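Local structure of alkylpurine DNA glycosylase AlkC (Pseudomonas fluorescens, 5VHV) at residues M21-Y25 and L71-L75; S115-R121 and R148-S154; L287-I293 and V306-F312. The protein recognises alkylated purine bases in DNA and probably excises them by cleaving the N-glycosidic bond, without flipping the damaged nucleotide out of the duplex. All blocks are in the same frame, centred on the assembly; numbering follows the deposited sequence.

Contact 1: M21-Y25 and L71-L75; sequences MTAVY and LLYAL
Met21 lies across from Leu75 and Val24 across from Leu71, where the C-terminal turns of helices 11-24 and 65-75 pass each other. The CA atoms of Val24 and Leu71 are 6.3 Å apart, and those of Met21 and Leu75 are 6.5 Å apart. No hydrogen bond crosses between the segments, and the contact is made by apolar groups. Tyr25 is the first residue to leave the helical conformation, and its ring comes to lie against Leu71. Leu71 CD1 sits over one face of that ring, 3.9 Å from the centroid of the Tyr25 ring, in a CH-pi contact. The ring reaches this place because CG of Tyr25 is anti to the backbone N (chi1 178°). The other methyl of Leu71, CD2, rests against Val24 O and Tyr25 CB. This is helix-to-helix packing within the HEAT-like alpha-solenoid of the AlkC/AlkD family, about 20 Å from the bound DNA at the nearest atoms. Val24 points at the other helix. Its CG1 touches Ala74 CB at 3.8 Å, while its CG2 lies near Leu71 O. The side chains of Met21 and Leu75 cross at about a right angle. Met21 is bent at chi2 and chi3, and its SD meets Leu75 CD2 at 3.7 Å. Beyond the bend, Met21 CE approaches Leu71 CD1 at 4.2 Å. Leu72 and Leu75 also touch helix 87-95.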
loop_
_atom_site.group_PDB
_atom_site.type_symbol
_atom_site.label_atom_id
_atom_site.label_comp_id
_atom_site.label_asym_id
_atom_site.label_seq_id
_atom_site.Cartn_x
_atom_site.Cartn_y
_atom_site.Cartn_z
ATOM N N MET A 21 -15.465 -3.994 -27.676
ATOM C CA MET A 21 -14.746 -3.228 -28.695
ATOM C C MET A 21 -15.515 -3.215 -30.010
ATOM O O MET A 21 -15.576 -2.183 -30.692
ATOM C CB MET A 21 -13.347 -3.797 -28.929
ATOM C CG MET A 21 -12.259 -3.233 -28.036
ATOM S SD MET A 21 -12.004 -1.449 -28.213
ATOM C CE MET A 21 -11.865 -1.219 -29.968
ATOM N N THR A 22 -16.060 -4.364 -30.410
ATOM C CA THR A 22 -16.889 -4.415 -31.607
ATOM C C THR A 22 -18.093 -3.492 -31.472
ATOM O O THR A 22 -18.531 -2.882 -32.457
ATOM C CB THR A 22 -17.328 -5.862 -31.869
ATOM O OG1 THR A 22 -16.206 -6.612 -32.352
ATOM C CG2 THR A 22 -18.461 -5.932 -32.886
ATOM N N ALA A 23 -18.649 -3.382 -30.264
ATOM C CA ALA A 23 -19.810 -2.519 -30.075
ATOM C C ALA A 23 -19.456 -1.057 -30.325
ATOM O O ALA A 23 -20.262 -0.315 -30.894
ATOM C CB ALA A 23 -20.399 -2.694 -28.669
ATOM N N VAL A 24 -18.261 -0.618 -29.910
ATOM C CA VAL A 24 -17.874 0.778 -30.143
ATOM C C VAL A 24 -17.218 0.971 -31.509
ATOM O O VAL A 24 -17.127 2.112 -31.992
ATOM C CB VAL A 24 -16.935 1.332 -29.051
ATOM C CG1 VAL A 24 -17.526 1.102 -27.659
ATOM C CG2 VAL A 24 -15.543 0.745 -29.132
ATOM N N TYR A 25 -16.795 -0.111 -32.156
ATOM C CA TYR A 25 -15.982 -0.032 -33.371
ATOM C C TYR A 25 -16.344 -1.227 -34.232
ATOM O O TYR A 25 -15.705 -2.284 -34.160
ATOM C CB TYR A 25 -14.497 -0.023 -33.020
ATOM C CG TYR A 25 -13.525 0.001 -34.177
ATOM C CD1 TYR A 25 -13.823 0.661 -35.372
ATOM C CD2 TYR A 25 -12.305 -0.639 -34.074
ATOM C CE1 TYR A 25 -12.913 0.685 -36.420
ATOM C CE2 TYR A 25 -11.388 -0.623 -35.124
ATOM C CZ TYR A 25 -11.696 0.044 -36.284
ATOM O OH TYR A 25 -10.766 0.047 -37.321
ATOM N N LEU A 71 -12.073 5.632 -29.311
ATOM C CA LEU A 71 -12.737 4.349 -29.084
ATOM C C LEU A 71 -12.601 3.912 -27.631
ATOM O O LEU A 71 -13.545 3.380 -27.040
ATOM C CB LEU A 71 -12.155 3.270 -29.981
ATOM C CG LEU A 71 -12.211 3.524 -31.487
ATOM C CD1 LEU A 71 -11.606 2.349 -32.221
ATOM C CD2 LEU A 71 -13.646 3.765 -31.958
ATOM N N LEU A 72 -11.414 4.085 -27.059
ATOM C CA LEU A 72 -11.177 3.604 -25.706
ATOM C C LEU A 72 -11.946 4.431 -24.670
ATOM O O LEU A 72 -12.362 3.892 -23.632
ATOM C CB LEU A 72 -9.679 3.609 -25.429
ATOM C CG LEU A 72 -8.829 2.679 -26.335
ATOM C CD1 LEU A 72 -7.364 2.795 -25.937
ATOM C CD2 LEU A 72 -9.269 1.215 -26.256
ATOM N N TYR A 73 -12.155 5.727 -24.928
ATOM C CA TYR A 73 -13.057 6.502 -24.083
ATOM C C TYR A 73 -14.445 5.873 -24.054
ATOM O O TYR A 73 -15.078 5.800 -22.992
ATOM C CB TYR A 73 -13.164 7.944 -24.573
ATOM C CG TYR A 73 -12.173 8.944 -24.004
ATOM C CD1 TYR A 73 -10.800 8.722 -24.067
ATOM C CD2 TYR A 73 -12.621 10.133 -23.417
ATOM C CE1 TYR A 73 -9.897 9.658 -23.569
ATOM C CE2 TYR A 73 -11.734 11.079 -22.918
ATOM C CZ TYR A 73 -10.371 10.839 -22.992
ATOM O OH TYR A 73 -9.487 11.783 -22.500
ATOM N N ALA A 74 -14.954 5.439 -25.217
ATOM C CA ALA A 74 -16.275 4.820 -25.248
ATOM C C ALA A 74 -16.258 3.431 -24.637
ATOM O O ALA A 74 -17.265 2.996 -24.061
ATOM C CB ALA A 74 -16.804 4.748 -26.675
ATOM N N LEU A 75 -15.121 2.734 -24.730
ATOM C CA LEU A 75 -15.027 1.389 -24.184
ATOM C C LEU A 75 -15.066 1.403 -22.655
ATOM O O LEU A 75 -15.632 0.490 -22.041
ATOM C CB LEU A 75 -13.741 0.723 -24.675
ATOM C CG LEU A 75 -13.560 -0.738 -24.260
ATOM C CD1 LEU A 75 -14.558 -1.635 -24.943
ATOM C CD2 LEU A 75 -12.111 -1.194 -24.509
#

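Contact 2: S115-R121 and R148-S154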
loop_
_atom_site.group_PDB
_atom_site.type_symbol
_atom_site.label_atom_id
_atom_site.label_comp_id
_atom_site.label_asym_id
_atom_site.label_seq_id
_atom_site.Cartn_x
_atom_site.Cartn_y
_atom_site.Cartn_z
ATOM N N SER A 115 -7.668 2.873 -12.217
ATOM C CA SER A 115 -6.610 3.697 -11.661
ATOM C C SER A 115 -5.484 3.881 -12.666
ATOM O O SER A 115 -5.002 2.903 -13.238
ATOM C CB SER A 115 -6.047 3.066 -10.396
ATOM O OG SER A 115 -4.906 3.797 -9.984
ATOM N N ALA A 116 -5.022 5.118 -12.833
ATOM C CA ALA A 116 -3.874 5.436 -13.664
ATOM C C ALA A 116 -2.566 5.425 -12.885
ATOM O O ALA A 116 -1.557 5.936 -13.381
ATOM C CB ALA A 116 -4.090 6.798 -14.349
ATOM N N GLU A 117 -2.543 4.797 -11.702
ATOM C CA GLU A 117 -1.381 4.878 -10.825
ATOM C C GLU A 117 -0.137 4.248 -11.432
ATOM O O GLU A 117 0.968 4.701 -11.143
ATOM C CB GLU A 117 -1.669 4.209 -9.476
ATOM C CG GLU A 117 -1.821 2.691 -9.523
ATOM C CD GLU A 117 -2.504 2.179 -8.259
ATOM O OE1 GLU A 117 -1.830 1.498 -7.474
ATOM O OE2 GLU A 117 -3.715 2.441 -8.064
ATOM N N PHE A 118 -0.285 3.191 -12.239
ATOM C CA PHE A 118 0.881 2.595 -12.894
ATOM C C PHE A 118 1.306 3.400 -14.117
ATOM O O PHE A 118 2.504 3.640 -14.331
ATOM C CB PHE A 118 0.572 1.148 -13.280
ATOM C CG PHE A 118 0.127 0.324 -12.113
ATOM C CD1 PHE A 118 0.990 0.134 -11.043
ATOM C CD2 PHE A 118 -1.136 -0.226 -12.066
ATOM C CE1 PHE A 118 0.591 -0.586 -9.950
ATOM C CE2 PHE A 118 -1.544 -0.955 -10.974
ATOM C CZ PHE A 118 -0.682 -1.130 -9.912
ATOM N N ALA A 119 0.336 3.818 -14.924
ATOM C CA ALA A 119 0.650 4.501 -16.178
ATOM C C ALA A 119 1.350 5.839 -15.925
ATOM O O ALA A 119 2.279 6.205 -16.647
ATOM C CB ALA A 119 -0.644 4.694 -16.977
ATOM N N ILE A 120 0.919 6.586 -14.905
ATOM C CA ILE A 120 1.479 7.918 -14.716
ATOM C C ILE A 120 2.955 7.834 -14.362
ATOM O O ILE A 120 3.719 8.765 -14.647
ATOM C CB ILE A 120 0.688 8.690 -13.644
ATOM C CG1 ILE A 120 1.058 10.177 -13.646
ATOM C CG2 ILE A 120 0.906 8.104 -12.241
ATOM C CD1 ILE A 120 0.588 10.929 -14.879
ATOM N N ARG A 121 3.399 6.702 -13.804
ATOM C CA ARG A 121 4.795 6.575 -13.391
ATOM C C ARG A 121 5.742 6.490 -14.582
ATOM O O ARG A 121 6.894 6.919 -14.477
ATOM C CB ARG A 121 4.947 5.365 -12.460
ATOM C CG ARG A 121 4.155 5.577 -11.162
ATOM C CD ARG A 121 4.148 4.344 -10.268
ATOM N NE ARG A 121 5.347 4.090 -9.467
ATOM C CZ ARG A 121 5.647 4.742 -8.341
ATOM N NH1 ARG A 121 4.872 5.742 -7.930
ATOM N NH2 ARG A 121 6.711 4.386 -7.605
ATOM N N ARG A 148 -6.638 11.452 -5.550
ATOM C CA ARG A 148 -5.961 10.254 -5.067
ATOM C C ARG A 148 -4.840 9.834 -6.007
ATOM O O ARG A 148 -3.757 9.426 -5.562
ATOM C CB ARG A 148 -6.994 9.138 -4.866
ATOM C CG ARG A 148 -6.452 7.879 -4.182
ATOM C CD ARG A 148 -5.857 6.869 -5.171
ATOM N NE ARG A 148 -5.607 5.597 -4.491
ATOM C CZ ARG A 148 -5.133 4.498 -5.068
ATOM N NH1 ARG A 148 -4.849 4.490 -6.374
ATOM N NH2 ARG A 148 -4.963 3.396 -4.328
ATOM N N LEU A 149 -5.073 9.934 -7.318
ATOM C CA LEU A 149 -4.023 9.657 -8.292
ATOM C C LEU A 149 -2.793 10.540 -8.058
ATOM O O LEU A 149 -1.649 10.081 -8.190
ATOM C CB LEU A 149 -4.575 9.870 -9.701
ATOM C CG LEU A 149 -3.633 9.751 -10.893
ATOM C CD1 LEU A 149 -3.014 8.339 -10.920
ATOM C CD2 LEU A 149 -4.372 10.023 -12.207
ATOM N N ALA A 150 -3.011 11.824 -7.766
ATOM C CA ALA A 150 -1.897 12.753 -7.565
ATOM C C ALA A 150 -0.965 12.281 -6.448
ATOM O O ALA A 150 0.265 12.355 -6.577
ATOM C CB ALA A 150 -2.450 14.152 -7.259
ATOM N N SER A 151 -1.540 11.742 -5.365
ATOM C CA SER A 151 -0.781 11.238 -4.226
ATOM C C SER A 151 -0.241 9.829 -4.459
ATOM O O SER A 151 0.906 9.534 -4.103
ATOM C CB SER A 151 -1.670 11.229 -2.982
ATOM O OG SER A 151 -0.978 10.616 -1.897
ATOM N N GLU A 152 -1.056 8.941 -5.020
ATOM C CA GLU A 152 -0.673 7.538 -5.136
ATOM C C GLU A 152 0.303 7.319 -6.288
ATOM O O GLU A 152 1.281 6.574 -6.149
ATOM C CB GLU A 152 -1.924 6.681 -5.322
ATOM C CG GLU A 152 -1.687 5.180 -5.178
ATOM C CD GLU A 152 -1.505 4.740 -3.740
ATOM O OE1 GLU A 152 -1.645 5.602 -2.831
ATOM O OE2 GLU A 152 -1.211 3.546 -3.516
ATOM N N GLY A 153 0.070 7.978 -7.423
ATOM C CA GLY A 153 0.939 7.794 -8.573
ATOM C C GLY A 153 2.337 8.316 -8.363
ATOM O O GLY A 153 3.264 7.854 -9.035
ATOM N N SER A 154 2.503 9.282 -7.462
ATOM C CA SER A 154 3.792 9.897 -7.212
ATOM C C SER A 154 4.531 9.230 -6.060
ATOM O O SER A 154 5.605 9.697 -5.683
ATOM C CB SER A 154 3.604 11.393 -6.943
ATOM O OG SER A 154 2.829 11.647 -5.769
HETATM O O HOH W 1 -5.096 6.278 -8.614
HETATM O O HOH W 2 -2.666 1.817 -4.969
#
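Glu117 OE2 is gripped by Ser115 OG and by Arg148 NH1. In this HEAT-like alpha-solenoid, the contact joins the turn leading into helix 119-126 to the last part of helix 144-152 and the residues after it. Ser115 OG donates to Glu117 OE2 at 2.6 Å, on the anti lone pair. It also accepts from Glu117 N, which makes an ST turn. Arg148 NH1 completes a salt bridge to Glu117 OE2 at 2.9 Å. The oxygen lies in the guanidinium plane, but the nitrogen stands above the carboxylate plane, the planes 54° apart. One water links Ser115 OG to Arg148 NH1. A second accepts from Arg148 NH2 and lies beside Glu117 OE1 and Glu152 OE2. Arg148 NH2 also forms a salt bridge with a DNA phosphate, so Glu117 probably helps orient this arginine. Glu152 has its own partners in Ser192 and Arg155. Leu149 CD1 packs on the Ala116 backbone, 3.5 Å from Ala116 C. Ile120 CG2 rests 3.7 Å from Gly153 CA. The backbones come close at the Glu117 and Gly153 CA atoms, 4.4 Å apart. Arg121, bent at chi3 (79°), also bonds to Arg155 O, and its NH1 reaches Gly153 O at 2.9 Å from above the carbonyl plane.

Contact 3: L287-I293 and V306-F312; sequences LVVDYAI and VFKLKAF. With nucleotides of chain D.
The Tyr291 ring carries Phe307 CB over one face, 3.9 Å from the ring centroid in a CH-pi contact. Strands 285-294 and 305-314 form an antiparallel beta hairpin, with 305-314 at one edge of the sheet. The Tyr291 and Phe307 rings are oblique, their planes 39° apart. OP1 of DG3 of chain D lies at the edge of the Phe307 ring, and Val289 CG2 at the edge of the Phe312 ring. Lys310 CE lies over the rim of one face of the Phe312 ring. Leu287, Val289 and Tyr291 each exchange two backbone hydrogen bonds with Phe312, Lys310 and Phe307 respectively. A classic beta bulge shifts the register by one residue, with Leu309 and Lys310 both facing Val289. Asp290 OD1 accepts from Leu309 N at 3.3 Å, so the carboxylate ties down the bulge. The side chains of Asp290 and Lys308 lie side by side. Lys308 is bent at chi2 and chi3, which turns NZ back to the syn lone pair of Asp290 OD2 at 2.8 Å. The Tyr291 hydroxyl bonds to Gln326 of strand 319-327. The hydrogen bond to DNA comes from the backbone: Lys308 N donates to OP1 of DG3 of chain D at 2.9 Å and a nearly straight 171°.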
loop_
_atom_site.group_PDB
_atom_site.type_symbol
_atom_site.label_atom_id
_atom_site.label_comp_id
_atom_site.label_asym_id
_atom_site.label_seq_id
_atom_site.Cartn_x
_atom_site.Cartn_y
_atom_site.Cartn_z
ATOM N N LEU A 287 -1.055 4.429 26.022
ATOM C CA LEU A 287 -0.064 3.397 25.761
ATOM C C LEU A 287 -0.189 2.881 24.338
ATOM O O LEU A 287 -1.293 2.688 23.822
ATOM C CB LEU A 287 -0.216 2.211 26.720
ATOM C CG LEU A 287 -0.090 2.502 28.220
ATOM C CD1 LEU A 287 -0.230 1.233 29.045
ATOM C CD2 LEU A 287 1.235 3.159 28.506
ATOM N N VAL A 288 0.960 2.627 23.730
ATOM C CA VAL A 288 1.059 1.865 22.495
ATOM C C VAL A 288 1.781 0.578 22.855
ATOM O O VAL A 288 2.953 0.604 23.251
ATOM C CB VAL A 288 1.784 2.643 21.393
ATOM C CG1 VAL A 288 2.143 1.705 20.208
ATOM C CG2 VAL A 288 0.880 3.798 20.922
ATOM N N VAL A 289 1.062 -0.535 22.788
ATOM C CA VAL A 289 1.565 -1.848 23.164
ATOM C C VAL A 289 1.676 -2.689 21.901
ATOM O O VAL A 289 0.666 -2.980 21.252
ATOM C CB VAL A 289 0.643 -2.526 24.186
ATOM C CG1 VAL A 289 1.231 -3.852 24.634
ATOM C CG2 VAL A 289 0.424 -1.622 25.397
ATOM N N ASP A 290 2.900 -3.086 21.568
ATOM C CA ASP A 290 3.175 -3.963 20.438
ATOM C C ASP A 290 4.023 -5.137 20.942
ATOM O O ASP A 290 4.359 -5.227 22.125
ATOM C CB ASP A 290 3.880 -3.191 19.305
ATOM C CG ASP A 290 2.983 -2.146 18.648
ATOM O OD1 ASP A 290 1.741 -2.340 18.619
ATOM O OD2 ASP A 290 3.509 -1.134 18.131
ATOM N N TYR A 291 4.340 -6.083 20.061
ATOM C CA TYR A 291 5.273 -7.145 20.421
ATOM C C TYR A 291 6.126 -7.470 19.217
ATOM O O TYR A 291 5.813 -7.086 18.090
ATOM C CB TYR A 291 4.574 -8.416 20.927
ATOM C CG TYR A 291 3.764 -9.193 19.915
ATOM C CD1 TYR A 291 2.489 -8.786 19.572
ATOM C CD2 TYR A 291 4.245 -10.385 19.365
ATOM C CE1 TYR A 291 1.731 -9.500 18.680
ATOM C CE2 TYR A 291 3.477 -11.113 18.467
ATOM C CZ TYR A 291 2.230 -10.671 18.149
ATOM O OH TYR A 291 1.445 -11.367 17.270
ATOM N N ALA A 292 7.250 -8.130 19.470
ATOM C CA ALA A 292 8.143 -8.492 18.386
ATOM C C ALA A 292 8.625 -9.924 18.540
ATOM O O ALA A 292 8.832 -10.403 19.655
ATOM C CB ALA A 292 9.335 -7.561 18.325
ATOM N N ILE A 293 8.801 -10.600 17.411
ATOM C CA ILE A 293 9.387 -11.935 17.381
ATOM C C ILE A 293 10.734 -11.876 16.678
ATOM O O ILE A 293 10.849 -11.352 15.561
ATOM C CB ILE A 293 8.469 -12.951 16.683
ATOM C CG1 ILE A 293 7.109 -12.998 17.385
ATOM C CG2 ILE A 293 9.154 -14.338 16.677
ATOM C CD1 ILE A 293 6.108 -13.985 16.746
ATOM N N VAL A 306 7.916 -6.733 14.239
ATOM C CA VAL A 306 6.966 -6.109 15.154
ATOM C C VAL A 306 5.547 -6.320 14.643
ATOM O O VAL A 306 5.242 -6.041 13.463
ATOM C CB VAL A 306 7.261 -4.608 15.318
ATOM C CG1 VAL A 306 6.218 -3.955 16.226
ATOM C CG2 VAL A 306 8.665 -4.391 15.886
ATOM N N PHE A 307 4.681 -6.789 15.545
ATOM C CA PHE A 307 3.250 -6.907 15.316
ATOM C C PHE A 307 2.496 -5.981 16.263
ATOM O O PHE A 307 2.899 -5.765 17.414
ATOM C CB PHE A 307 2.807 -8.359 15.524
ATOM C CG PHE A 307 3.400 -9.318 14.539
ATOM C CD1 PHE A 307 3.011 -9.289 13.217
ATOM C CD2 PHE A 307 4.342 -10.253 14.932
ATOM C CE1 PHE A 307 3.566 -10.181 12.284
ATOM C CE2 PHE A 307 4.878 -11.156 13.999
ATOM C CZ PHE A 307 4.494 -11.124 12.711
ATOM N N LYS A 308 1.369 -5.467 15.782
ATOM C CA LYS A 308 0.559 -4.567 16.579
ATOM C C LYS A 308 -0.268 -5.345 17.590
ATOM O O LYS A 308 -0.808 -6.411 17.281
ATOM C CB LYS A 308 -0.380 -3.764 15.687
ATOM C CG LYS A 308 0.323 -3.001 14.576
ATOM C CD LYS A 308 1.316 -1.966 15.149
ATOM C CE LYS A 308 0.591 -0.867 15.916
ATOM N NZ LYS A 308 1.530 0.149 16.540
ATOM N N LEU A 309 -0.405 -4.790 18.790
ATOM C CA LEU A 309 -1.245 -5.430 19.798
ATOM C C LEU A 309 -2.413 -4.545 20.203
ATOM O O LEU A 309 -3.553 -4.862 19.854
ATOM C CB LEU A 309 -0.393 -5.838 20.996
ATOM C CG LEU A 309 -0.440 -7.307 21.356
ATOM C CD1 LEU A 309 0.520 -7.533 22.550
ATOM C CD2 LEU A 309 -1.839 -7.712 21.693
ATOM N N LYS A 310 -2.179 -3.450 20.924
ATOM C CA LYS A 310 -3.264 -2.635 21.455
ATOM C C LYS A 310 -2.763 -1.216 21.678
ATOM O O LYS A 310 -1.652 -1.018 22.170
ATOM C CB LYS A 310 -3.766 -3.241 22.778
ATOM C CG LYS A 310 -5.140 -2.794 23.238
ATOM C CD LYS A 310 -5.466 -3.404 24.605
ATOM C CE LYS A 310 -6.815 -2.948 25.139
ATOM N NZ LYS A 310 -7.953 -3.554 24.399
ATOM N N ALA A 311 -3.584 -0.232 21.334
ATOM C CA ALA A 311 -3.332 1.159 21.698
ATOM C C ALA A 311 -4.511 1.619 22.542
ATOM O O ALA A 311 -5.657 1.550 22.091
ATOM C CB ALA A 311 -3.161 2.037 20.461
ATOM N N PHE A 312 -4.250 2.070 23.757
ATOM C CA PHE A 312 -5.357 2.389 24.654
ATOM C C PHE A 312 -4.858 3.268 25.789
ATOM O O PHE A 312 -3.657 3.484 25.957
ATOM C CB PHE A 312 -6.003 1.113 25.212
ATOM C CG PHE A 312 -5.138 0.384 26.194
ATOM C CD1 PHE A 312 -3.979 -0.250 25.773
ATOM C CD2 PHE A 312 -5.472 0.333 27.538
ATOM C CE1 PHE A 312 -3.171 -0.907 26.675
ATOM C CE2 PHE A 312 -4.669 -0.333 28.439
ATOM C CZ PHE A 312 -3.517 -0.948 28.005
ATOM P P DG D 3 -0.149 -6.050 11.985
ATOM O OP1 DG D 3 0.659 -6.388 13.170
ATOM O OP2 DG D 3 0.299 -5.045 10.988
ATOM O "O5'" DG D 3 -0.409 -7.345 11.132
ATOM C "C5'" DG D 3 -0.714 -8.602 11.758
ATOM C "C4'" DG D 3 -0.826 -9.696 10.721
ATOM O "O4'" DG D 3 -2.062 -9.555 9.953
ATOM C "C3'" DG D 3 0.298 -9.741 9.675
ATOM O "O3'" DG D 3 0.642 -11.110 9.481
ATOM C "C2'" DG D 3 -0.313 -9.042 8.442
ATOM C "C1'" DG D 3 -1.799 -9.396 8.559
ATOM N N9 DG D 3 -2.750 -8.380 8.090
ATOM C C8 DG D 3 -2.703 -7.024 8.304
ATOM N N7 DG D 3 -3.739 -6.381 7.811
ATOM C C5 DG D 3 -4.534 -7.378 7.283
ATOM C C6 DG D 3 -5.779 -7.289 6.622
ATOM O O6 DG D 3 -6.460 -6.273 6.400
ATOM N N1 DG D 3 -6.248 -8.539 6.234
ATOM C C2 DG D 3 -5.595 -9.717 6.443
ATOM N N2 DG D 3 -6.197 -10.818 5.974
ATOM N N3 DG D 3 -4.412 -9.817 7.060
ATOM C C4 DG D 3 -3.950 -8.614 7.452
ATOM P P DA D 2 -4.413 -0.599 12.265
ATOM O OP1 DA D 2 -3.763 0.224 13.279
ATOM O OP2 DA D 2 -4.516 -0.141 10.848
ATOM O "O5'" DA D 2 -3.667 -2.011 12.301
ATOM C "C5'" DA D 2 -3.687 -2.783 13.499
ATOM C "C4'" DA D 2 -3.362 -4.243 13.223
ATOM O "O4'" DA D 2 -4.521 -4.926 12.674
ATOM C "C3'" DA D 2 -2.261 -4.482 12.215
ATOM O "O3'" DA D 2 -1.610 -5.692 12.544
ATOM C "C2'" DA D 2 -3.033 -4.548 10.897
ATOM C "C1'" DA D 2 -4.283 -5.300 11.320
ATOM N N9 DA D 2 -5.498 -4.987 10.562
ATOM C C8 DA D 2 -5.975 -3.747 10.267
ATOM N N7 DA D 2 -7.124 -3.757 9.630
ATOM C C5 DA D 2 -7.424 -5.098 9.504
ATOM C C6 DA D 2 -8.509 -5.769 8.923
ATOM N N6 DA D 2 -9.534 -5.129 8.331
ATOM N N1 DA D 2 -8.516 -7.123 8.977
ATOM C C2 DA D 2 -7.494 -7.748 9.571
ATOM N N3 DA D 2 -6.415 -7.225 10.156
ATOM C C4 DA D 2 -6.439 -5.878 10.087
#

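How the contacts relate
The three contacts follow one another along the chain and share no helix or strand. Contacts 1 and 3 lie on opposite sides of the chain's centre, with their own centres about 52 Å apart. Contact 2 is fully buried and nearest the centre of the chain. Contacts 1 and 3 are partly buried. Contact 1 joins two helices by apolar groups alone and stands back from the DNA. Contact 2 also joins helices, but adds charges, waters and a close backbone approach to its apolar packing. Contact 3 relies on strand-to-strand backbone bonds. Contacts 2 and 3 both touch DNA phosphates, one through an arginine side chain and the other through a backbone amide.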